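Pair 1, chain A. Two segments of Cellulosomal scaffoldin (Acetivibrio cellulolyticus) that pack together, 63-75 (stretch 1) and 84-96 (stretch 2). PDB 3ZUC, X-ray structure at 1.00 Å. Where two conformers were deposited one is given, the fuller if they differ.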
# COMPACT_ATOMS: atom_id res chain seq x y z
N PRO A 63 -4.94 -13.03 3.13
CA PRO A 63 -4.99 -14.22 3.99
C PRO A 63 -5.23 -13.91 5.48
O PRO A 63 -5.71 -14.76 6.22
CB PRO A 63 -3.62 -14.86 3.78
CG PRO A 63 -3.17 -14.40 2.45
CD PRO A 63 -3.73 -13.03 2.28
N VAL A 64 -4.86 -12.72 5.93
CA VAL A 64 -5.03 -12.39 7.34
C VAL A 64 -6.46 -12.01 7.68
O VAL A 64 -6.76 -11.78 8.85
CB VAL A 64 -4.07 -11.28 7.80
CG1 VAL A 64 -2.65 -11.67 7.48
CG2 VAL A 64 -4.44 -9.93 7.17
N GLY A 65 -7.33 -11.94 6.67
CA GLY A 65 -8.72 -11.55 6.85
C GLY A 65 -8.89 -10.12 6.43
O GLY A 65 -8.34 -9.20 7.05
N SER A 66 -9.63 -9.91 5.35
CA SER A 66 -9.74 -8.58 4.76
C SER A 66 -10.28 -7.55 5.74
O SER A 66 -9.91 -6.37 5.65
CB SER A 66 -10.57 -8.61 3.49
OG SER A 66 -11.90 -8.90 3.77
N SER A 67 -11.14 -7.95 6.67
CA SER A 67 -11.69 -6.99 7.64
C SER A 67 -10.64 -6.46 8.61
O SER A 67 -10.88 -5.46 9.28
CB SER A 67 -12.85 -7.61 8.44
OG SER A 67 -12.40 -8.63 9.28
N ASN A 68 -9.48 -7.12 8.67
CA ASN A 68 -8.39 -6.70 9.52
C ASN A 68 -7.45 -5.71 8.84
O ASN A 68 -6.48 -5.27 9.46
CB ASN A 68 -7.61 -7.94 9.98
CG ASN A 68 -8.45 -8.83 10.83
OD1 ASN A 68 -9.16 -8.35 11.71
ND2 ASN A 68 -8.37 -10.12 10.62
N VAL A 69 -7.74 -5.34 7.60
CA VAL A 69 -6.89 -4.46 6.81
C VAL A 69 -7.70 -3.23 6.44
O VAL A 69 -8.74 -3.36 5.79
CB VAL A 69 -6.44 -5.17 5.53
CG1 VAL A 69 -5.53 -4.27 4.71
CG2 VAL A 69 -5.76 -6.51 5.84
N THR A 70 -7.26 -2.07 6.90
CA THR A 70 -8.01 -0.83 6.67
C THR A 70 -7.10 0.26 6.12
O THR A 70 -5.87 0.17 6.21
CB THR A 70 -8.71 -0.36 7.95
OG1 THR A 70 -7.73 -0.18 8.97
CG2 THR A 70 -9.76 -1.37 8.40
N GLY A 71 -7.71 1.28 5.54
CA GLY A 71 -6.97 2.35 4.90
C GLY A 71 -7.53 3.70 5.26
O GLY A 71 -8.75 3.88 5.41
N THR A 72 -6.63 4.67 5.34
CA THR A 72 -6.97 6.07 5.50
C THR A 72 -6.14 6.89 4.53
O THR A 72 -5.17 6.40 3.96
CB THR A 72 -6.74 6.55 6.93
OG1 THR A 72 -5.38 6.30 7.26
CG2 THR A 72 -7.66 5.88 7.93
N PHE A 73 -6.56 8.14 4.32
CA PHE A 73 -5.92 9.04 3.36
C PHE A 73 -5.38 10.25 4.08
O PHE A 73 -6.08 10.85 4.90
CB PHE A 73 -6.92 9.44 2.27
CG PHE A 73 -7.38 8.24 1.50
CD1 PHE A 73 -8.46 7.48 1.94
CD2 PHE A 73 -6.69 7.82 0.38
CE1 PHE A 73 -8.82 6.32 1.28
CE2 PHE A 73 -7.07 6.66 -0.28
CZ PHE A 73 -8.12 5.92 0.18
N VAL A 74 -4.16 10.63 3.72
CA VAL A 74 -3.45 11.72 4.36
C VAL A 74 -2.90 12.63 3.27
O VAL A 74 -2.47 12.16 2.23
CB VAL A 74 -2.28 11.17 5.23
CG1 VAL A 74 -1.60 12.31 5.99
CG2 VAL A 74 -2.78 10.10 6.17
N LYS A 75 -2.91 13.94 3.51
CA LYS A 75 -2.30 14.87 2.56
C LYS A 75 -0.80 14.92 2.75
O LYS A 75 -0.29 14.95 3.87
CB LYS A 75 -2.85 16.29 2.74
CG LYS A 75 -4.33 16.42 2.73
CD LYS A 75 -4.85 16.05 1.43
CE LYS A 75 -6.13 16.81 1.06
NZ LYS A 75 -7.27 16.19 1.72
N ASP A 84 0.48 14.28 -3.86
CA ASP A 84 -0.22 15.22 -3.00
C ASP A 84 -0.99 14.53 -1.88
O ASP A 84 -1.42 15.22 -0.95
CB ASP A 84 -1.04 16.27 -3.75
CG ASP A 84 -2.13 15.71 -4.63
OD1 ASP A 84 -2.70 14.66 -4.33
OD2 ASP A 84 -2.35 16.33 -5.70
N GLN A 85 -1.10 13.20 -1.92
CA GLN A 85 -1.74 12.41 -0.87
C GLN A 85 -1.07 11.07 -0.78
O GLN A 85 -0.37 10.63 -1.70
CB GLN A 85 -3.24 12.19 -1.16
CG GLN A 85 -4.03 13.47 -1.27
CD GLN A 85 -5.51 13.29 -1.13
OE1 GLN A 85 -6.00 12.25 -0.68
NE2 GLN A 85 -6.25 14.34 -1.43
N TYR A 86 -1.33 10.37 0.32
CA TYR A 86 -1.05 8.95 0.39
C TYR A 86 -2.19 8.21 1.06
O TYR A 86 -2.87 8.71 1.95
CB TYR A 86 0.29 8.64 1.07
CG TYR A 86 0.48 9.14 2.49
CD1 TYR A 86 1.00 10.39 2.72
CD2 TYR A 86 0.22 8.34 3.60
CE1 TYR A 86 1.29 10.84 4.02
CE2 TYR A 86 0.49 8.78 4.89
CZ TYR A 86 1.02 10.04 5.10
OH TYR A 86 1.32 10.47 6.38
N LEU A 87 -2.36 6.97 0.61
CA LEU A 87 -3.11 5.94 1.31
C LEU A 87 -2.19 5.31 2.33
O LEU A 87 -1.07 4.93 1.99
CB LEU A 87 -3.53 4.88 0.29
CG LEU A 87 -4.04 3.55 0.86
CD1 LEU A 87 -5.35 3.69 1.60
CD2 LEU A 87 -4.12 2.50 -0.23
N GLU A 88 -2.66 5.17 3.56
CA GLU A 88 -1.96 4.43 4.60
C GLU A 88 -2.81 3.22 4.98
O GLU A 88 -3.95 3.37 5.43
CB GLU A 88 -1.71 5.30 5.84
CG GLU A 88 -0.99 4.56 6.95
CD GLU A 88 -0.48 5.50 8.01
OE1 GLU A 88 0.56 6.15 7.82
OE2 GLU A 88 -1.15 5.62 9.05
N ILE A 89 -2.25 2.03 4.77
CA ILE A 89 -2.88 0.77 5.12
C ILE A 89 -2.33 0.30 6.46
O ILE A 89 -1.12 0.35 6.70
CB ILE A 89 -2.62 -0.29 4.04
CG1 ILE A 89 -3.24 0.13 2.71
CG2 ILE A 89 -3.12 -1.65 4.47
CD1 ILE A 89 -2.82 -0.72 1.54
N ALA A 90 -3.24 -0.15 7.33
CA ALA A 90 -2.92 -0.67 8.65
C ALA A 90 -3.60 -2.03 8.85
O ALA A 90 -4.58 -2.37 8.18
CB ALA A 90 -3.40 0.29 9.72
N PHE A 91 -3.06 -2.78 9.79
CA PHE A 91 -3.54 -4.11 10.17
C PHE A 91 -3.97 -4.09 11.64
O PHE A 91 -3.26 -3.55 12.48
CB PHE A 91 -2.40 -5.13 10.07
CG PHE A 91 -1.89 -5.33 8.67
CD1 PHE A 91 -0.85 -4.56 8.19
CD2 PHE A 91 -2.42 -6.32 7.85
CE1 PHE A 91 -0.36 -4.76 6.92
CE2 PHE A 91 -1.93 -6.52 6.58
CZ PHE A 91 -0.91 -5.75 6.11
N SER A 92 -5.10 -4.72 11.94
CA SER A 92 -5.53 -4.86 13.31
C SER A 92 -4.77 -5.98 14.02
O SER A 92 -4.11 -6.80 13.40
CB SER A 92 -7.01 -5.19 13.34
OG SER A 92 -7.16 -6.52 12.89
N SER A 93 -4.92 -6.05 15.34
CA SER A 93 -4.30 -7.12 16.11
C SER A 93 -4.78 -8.52 15.71
O SER A 93 -4.06 -9.50 15.88
CB SER A 93 -4.54 -6.89 17.60
OG SER A 93 -5.92 -6.97 17.89
N ALA A 94 -6.00 -8.62 15.19
CA ALA A 94 -6.54 -9.90 14.75
C ALA A 94 -5.86 -10.42 13.48
O ALA A 94 -5.94 -11.61 13.17
CB ALA A 94 -8.04 -9.83 14.57
N ALA A 95 -5.15 -9.56 12.76
CA ALA A 95 -4.37 -10.01 11.62
C ALA A 95 -3.25 -10.98 12.04
O ALA A 95 -2.76 -11.74 11.21
CB ALA A 95 -3.77 -8.84 10.87
N GLY A 96 -2.83 -10.92 13.30
CA GLY A 96 -1.84 -11.85 13.81
C GLY A 96 -0.43 -11.55 13.35
O GLY A 96 -0.06 -10.40 13.10
O HOH W 1 -6.14 -13.38 11.03
O HOH W 2 -4.89 3.56 8.04
O HOH W 3 -7.44 13.22 1.62

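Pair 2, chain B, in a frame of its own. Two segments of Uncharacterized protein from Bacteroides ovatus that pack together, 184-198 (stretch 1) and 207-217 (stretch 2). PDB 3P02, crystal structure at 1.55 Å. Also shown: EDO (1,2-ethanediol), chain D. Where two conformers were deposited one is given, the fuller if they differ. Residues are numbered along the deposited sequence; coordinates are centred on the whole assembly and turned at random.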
# COMPACT_ATOMS: atom_id res chain seq x y z
N LYS B 184 -4.93 0.10 9.68
CA LYS B 184 -4.63 0.65 8.35
C LYS B 184 -5.90 1.00 7.60
O LYS B 184 -6.86 0.19 7.55
CB LYS B 184 -3.84 -0.36 7.52
CG LYS B 184 -3.09 0.28 6.34
CD LYS B 184 -2.14 -0.70 5.65
CE LYS B 184 -0.99 -1.17 6.52
NZ LYS B 184 0.06 -1.84 5.71
N LEU B 185 -5.92 2.19 7.00
CA LEU B 185 -7.02 2.63 6.14
C LEU B 185 -6.52 2.46 4.71
O LEU B 185 -5.55 3.12 4.31
CB LEU B 185 -7.44 4.10 6.46
CG LEU B 185 -8.53 4.27 7.56
CD1 LEU B 185 -8.34 3.38 8.75
CD2 LEU B 185 -8.77 5.75 7.92
N ASN B 186 -7.12 1.51 4.00
CA ASN B 186 -6.79 1.15 2.62
C ASN B 186 -7.57 2.03 1.67
O ASN B 186 -8.63 2.52 2.03
CB ASN B 186 -7.10 -0.31 2.40
CG ASN B 186 -6.49 -1.16 3.49
OD1 ASN B 186 -5.27 -1.23 3.61
ND2 ASN B 186 -7.31 -1.64 4.42
N VAL B 187 -7.05 2.24 0.46
CA VAL B 187 -7.63 3.17 -0.49
C VAL B 187 -8.64 2.56 -1.46
O VAL B 187 -8.36 1.54 -2.09
CB VAL B 187 -6.45 3.84 -1.28
CG1 VAL B 187 -6.97 4.72 -2.43
CG2 VAL B 187 -5.55 4.65 -0.35
N VAL B 188 -9.78 3.27 -1.68
CA VAL B 188 -10.75 2.93 -2.72
C VAL B 188 -10.70 4.07 -3.77
O VAL B 188 -10.52 3.82 -4.96
CB VAL B 188 -12.17 2.70 -2.15
CG1 VAL B 188 -13.12 2.20 -3.24
CG2 VAL B 188 -12.15 1.69 -0.97
N THR B 189 -10.93 5.32 -3.32
CA THR B 189 -10.88 6.51 -4.18
C THR B 189 -10.07 7.59 -3.46
O THR B 189 -9.40 7.29 -2.46
CB THR B 189 -12.30 7.01 -4.53
OG1 THR B 189 -12.91 7.52 -3.34
CG2 THR B 189 -13.19 5.94 -5.17
N ASP B 190 -10.18 8.86 -3.89
CA ASP B 190 -9.48 9.90 -3.15
C ASP B 190 -10.18 10.21 -1.80
O ASP B 190 -9.53 10.80 -0.93
CB ASP B 190 -9.34 11.19 -3.99
CG ASP B 190 -10.65 11.85 -4.43
OD1 ASP B 190 -11.70 11.19 -4.36
OD2 ASP B 190 -10.59 12.97 -4.97
N SER B 191 -11.47 9.83 -1.62
CA SER B 191 -12.21 10.16 -0.39
C SER B 191 -12.75 8.93 0.35
O SER B 191 -13.19 9.06 1.49
CB SER B 191 -13.37 11.11 -0.70
OG SER B 191 -14.39 10.50 -1.48
N ILE B 192 -12.75 7.75 -0.31
CA ILE B 192 -13.28 6.52 0.30
C ILE B 192 -12.10 5.60 0.63
O ILE B 192 -11.20 5.39 -0.21
CB ILE B 192 -14.31 5.79 -0.62
CG1 ILE B 192 -15.53 6.72 -0.94
CG2 ILE B 192 -14.78 4.43 -0.00
CD1 ILE B 192 -16.42 6.13 -2.07
N VAL B 193 -12.12 5.07 1.86
CA VAL B 193 -11.14 4.11 2.34
C VAL B 193 -11.89 2.93 2.95
O VAL B 193 -13.11 2.97 3.07
CB VAL B 193 -10.18 4.75 3.42
CG1 VAL B 193 -9.37 5.93 2.86
CG2 VAL B 193 -10.95 5.15 4.68
N PHE B 194 -11.16 1.91 3.37
CA PHE B 194 -11.77 0.87 4.18
C PHE B 194 -10.75 0.38 5.18
O PHE B 194 -9.55 0.48 4.95
CB PHE B 194 -12.30 -0.32 3.37
CG PHE B 194 -11.26 -1.09 2.61
CD1 PHE B 194 -10.57 -2.15 3.21
CD2 PHE B 194 -11.00 -0.80 1.27
CE1 PHE B 194 -9.63 -2.89 2.48
CE2 PHE B 194 -10.04 -1.52 0.55
CZ PHE B 194 -9.37 -2.57 1.16
N PHE B 195 -11.24 -0.14 6.29
CA PHE B 195 -10.40 -0.82 7.26
C PHE B 195 -11.10 -2.14 7.49
O PHE B 195 -12.21 -2.35 6.98
CB PHE B 195 -10.20 0.00 8.54
CG PHE B 195 -11.45 0.21 9.38
CD1 PHE B 195 -12.36 1.22 9.07
CD2 PHE B 195 -11.71 -0.62 10.46
CE1 PHE B 195 -13.55 1.37 9.82
CE2 PHE B 195 -12.88 -0.44 11.24
CZ PHE B 195 -13.78 0.56 10.91
N TYR B 196 -10.50 -3.02 8.30
CA TYR B 196 -11.15 -4.28 8.60
C TYR B 196 -11.65 -4.32 10.04
O TYR B 196 -10.90 -3.99 10.96
CB TYR B 196 -10.18 -5.47 8.41
CG TYR B 196 -9.56 -5.56 7.03
CD1 TYR B 196 -10.34 -5.86 5.91
CD2 TYR B 196 -8.20 -5.33 6.84
CE1 TYR B 196 -9.77 -5.94 4.64
CE2 TYR B 196 -7.61 -5.45 5.58
CZ TYR B 196 -8.40 -5.75 4.48
OH TYR B 196 -7.80 -5.84 3.26
N ALA B 197 -12.88 -4.77 10.24
CA ALA B 197 -13.42 -4.98 11.56
C ALA B 197 -12.80 -6.25 12.21
O ALA B 197 -12.20 -7.08 11.51
CB ALA B 197 -14.94 -5.14 11.48
N GLY B 198 -13.01 -6.41 13.53
CA GLY B 198 -12.62 -7.63 14.23
C GLY B 198 -11.17 -8.05 14.22
O GLY B 198 -10.86 -9.25 14.16
N ARG B 207 -10.01 -11.56 5.55
CA ARG B 207 -10.14 -10.11 5.71
C ARG B 207 -11.23 -9.43 4.84
O ARG B 207 -11.89 -8.53 5.33
CB ARG B 207 -8.80 -9.41 5.52
CG ARG B 207 -8.25 -9.49 4.11
CD ARG B 207 -6.81 -9.03 4.08
NE ARG B 207 -6.27 -9.09 2.72
CZ ARG B 207 -5.85 -10.20 2.14
NH1 ARG B 207 -5.87 -11.36 2.81
NH2 ARG B 207 -5.35 -10.17 0.91
N ILE B 208 -11.41 -9.86 3.56
CA ILE B 208 -12.42 -9.16 2.73
C ILE B 208 -13.81 -9.20 3.38
O ILE B 208 -14.59 -8.27 3.24
CB ILE B 208 -12.47 -9.75 1.31
CG1 ILE B 208 -11.14 -9.44 0.59
CG2 ILE B 208 -13.68 -9.20 0.52
CD1 ILE B 208 -11.01 -10.18 -0.85
N ASN B 209 -14.13 -10.28 4.11
CA ASN B 209 -15.44 -10.40 4.77
C ASN B 209 -15.70 -9.32 5.82
O ASN B 209 -16.85 -9.15 6.24
CB ASN B 209 -15.51 -11.75 5.50
CG ASN B 209 -15.36 -12.90 4.55
OD1 ASN B 209 -15.85 -12.86 3.43
ND2 ASN B 209 -14.81 -13.99 5.06
N TYR B 210 -14.61 -8.67 6.30
CA TYR B 210 -14.69 -7.73 7.43
C TYR B 210 -14.43 -6.29 7.02
O TYR B 210 -14.22 -5.44 7.87
CB TYR B 210 -13.71 -8.20 8.55
CG TYR B 210 -14.21 -9.51 9.11
CD1 TYR B 210 -15.25 -9.53 10.04
CD2 TYR B 210 -13.75 -10.73 8.62
CE1 TYR B 210 -15.83 -10.72 10.45
CE2 TYR B 210 -14.32 -11.94 9.03
CZ TYR B 210 -15.35 -11.92 9.96
OH TYR B 210 -15.93 -13.10 10.36
N LYS B 211 -14.46 -6.01 5.73
CA LYS B 211 -14.25 -4.65 5.24
C LYS B 211 -15.35 -3.67 5.68
O LYS B 211 -16.55 -3.92 5.51
CB LYS B 211 -14.20 -4.65 3.71
CG LYS B 211 -12.89 -5.23 3.16
CD LYS B 211 -12.93 -5.46 1.64
CE LYS B 211 -13.01 -4.15 0.88
NZ LYS B 211 -13.20 -4.38 -0.59
N VAL B 212 -14.91 -2.55 6.26
CA VAL B 212 -15.80 -1.46 6.67
C VAL B 212 -15.33 -0.22 5.94
O VAL B 212 -14.15 0.16 6.06
CB VAL B 212 -15.83 -1.26 8.20
CG1 VAL B 212 -16.70 -0.04 8.55
CG2 VAL B 212 -16.35 -2.52 8.90
N PHE B 213 -16.22 0.39 5.16
CA PHE B 213 -15.89 1.54 4.34
C PHE B 213 -16.17 2.83 5.08
O PHE B 213 -17.15 2.92 5.82
CB PHE B 213 -16.70 1.52 3.05
CG PHE B 213 -16.40 0.36 2.11
CD1 PHE B 213 -17.02 -0.88 2.29
CD2 PHE B 213 -15.47 0.50 1.09
CE1 PHE B 213 -16.69 -1.97 1.46
CE2 PHE B 213 -15.15 -0.58 0.25
CZ PHE B 213 -15.78 -1.81 0.44
N LEU B 214 -15.31 3.82 4.85
CA LEU B 214 -15.44 5.19 5.37
C LEU B 214 -15.33 6.15 4.24
O LEU B 214 -14.39 6.04 3.43
CB LEU B 214 -14.33 5.52 6.41
CG LEU B 214 -14.42 4.74 7.73
CD1 LEU B 214 -13.09 4.85 8.51
CD2 LEU B 214 -15.62 5.24 8.58
N GLN B 215 -16.24 7.12 4.20
CA GLN B 215 -16.19 8.17 3.19
C GLN B 215 -16.02 9.50 3.89
O GLN B 215 -16.80 9.82 4.78
CB GLN B 215 -17.44 8.16 2.31
CG GLN B 215 -17.45 9.25 1.23
CD GLN B 215 -18.70 9.17 0.39
OE1 GLN B 215 -19.39 8.15 0.35
NE2 GLN B 215 -19.02 10.25 -0.31
N PHE B 216 -15.00 10.26 3.48
CA PHE B 216 -14.72 11.59 4.03
C PHE B 216 -15.40 12.61 3.14
O PHE B 216 -14.93 12.87 2.03
CB PHE B 216 -13.19 11.82 4.06
CG PHE B 216 -12.48 10.91 5.03
CD1 PHE B 216 -12.15 9.59 4.67
CD2 PHE B 216 -12.18 11.34 6.32
CE1 PHE B 216 -11.51 8.75 5.58
CE2 PHE B 216 -11.51 10.50 7.22
CZ PHE B 216 -11.19 9.19 6.84
N THR B 217 -16.52 13.17 3.58
CA THR B 217 -17.23 14.14 2.74
C THR B 217 -16.64 15.54 2.91
O THR B 217 -15.96 15.82 3.89
CB THR B 217 -18.75 14.20 3.10
OG1 THR B 217 -18.93 15.05 4.25
CG2 THR B 217 -19.39 12.79 3.32
C1 EDO D . -11.30 -11.45 16.69
O1 EDO D . -10.32 -11.23 15.66
C2 EDO D . -11.22 -10.34 17.73
O2 EDO D . -10.12 -10.58 18.62
O HOH W 4 -16.60 12.19 -0.72

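What backbone arrangement do the two pairs share? In each, two antiparallel strands lie side by side, their axes 4.6 Å apart at closest approach in pair 1 and 4.5 Å in pair 2, with N-to-C directions at 154° and 148°. Fourteen central residues superpose with an RMSD of 0.5 Å, and the hydrogen bonding follows the same register. A:Thr70 and A:Ala90 form a hydrogen-bonded pair, A:Thr70 N to A:Ala90 O at 3.0 Å and A:Ala90 N to A:Thr70 O at 2.9 Å; the matching B:Val193 and B:Leu214 do the same, B:Val193 N to B:Leu214 O at 2.9 Å and B:Leu214 N to B:Val193 O at 3.0 Å. Because these bonds join backbone atoms, very different side chains can hang from one ladder.

How is the space at A:Gly71, which matches B:Phe194, filled? In pair 1 the glycine leaves room for a neighbour: A:Leu87 CD1 lies 3.9 Å from A:Gly71 CA, and an ideal CB on the glycine would come within 2.8 Å of that methyl, a clash. The same methyl also sits over the face of A:Phe73, 4.2 Å from the ring centroid. In pair 2 the position carries a full aromatic ring, and B:Lys211, the counterpart of A:Leu87, extends its chain across it. B:Lys211 CE lies 3.7 Å from the B:Phe194 ring centroid, almost exactly on the ring normal, and B:Lys211 NZ is 4.6 Å from that centroid in a cation-pi contact. B:Phe213, matching A:Ile89, adds its own ring, with B:Phe194 CB over one face.

What covers the other side of the sheet? Pair 1 sets A:Thr70 and A:Thr72 opposite A:Ala90 and A:Glu88, a largely polar surface on which a water links A:Thr72 OG1, at 2.9 Å, to A:Glu88 O, at 2.8 Å. The corresponding residues of pair 2 are all apolar and buried. B:Phe195 takes the place of A:Thr72 and turns its ring face to B:Val212, whose CB is 4.1 Å from the ring centroid, while B:Phe195 CD1 meets B:Leu214 CD1 at 3.7 Å. Hydrophobic packing therefore replaces a solvated face on nearly the same backbone.

What holds the stretches together where A:Asn68 matches B:Ser191 and A:Ser92 matches B:Phe216? One backbone bond is common to both: A:Ser92 N to A:Asn68 O and B:Phe216 N to B:Ser191 O, each 2.9 Å. Pair 1 doubles it with a side-chain bond, A:Ser92 OG donating to A:Asn68 OD1 at 3.0 Å, while A:Asn68 ND2 reaches back to A:Val64 O at 2.9 Å, so one amide ties A:Val64 of its own stretch to A:Ser92 across the contact. In pair 2 the serine works through water instead: one molecule bonds B:Ser191 OG at 2.9 Å and B:Gln215 NE2 at 3.1 Å. B:Phe216 meanwhile contributes an apolar contact, its CE1 lying 3.8 Å from B:Val193 CG2.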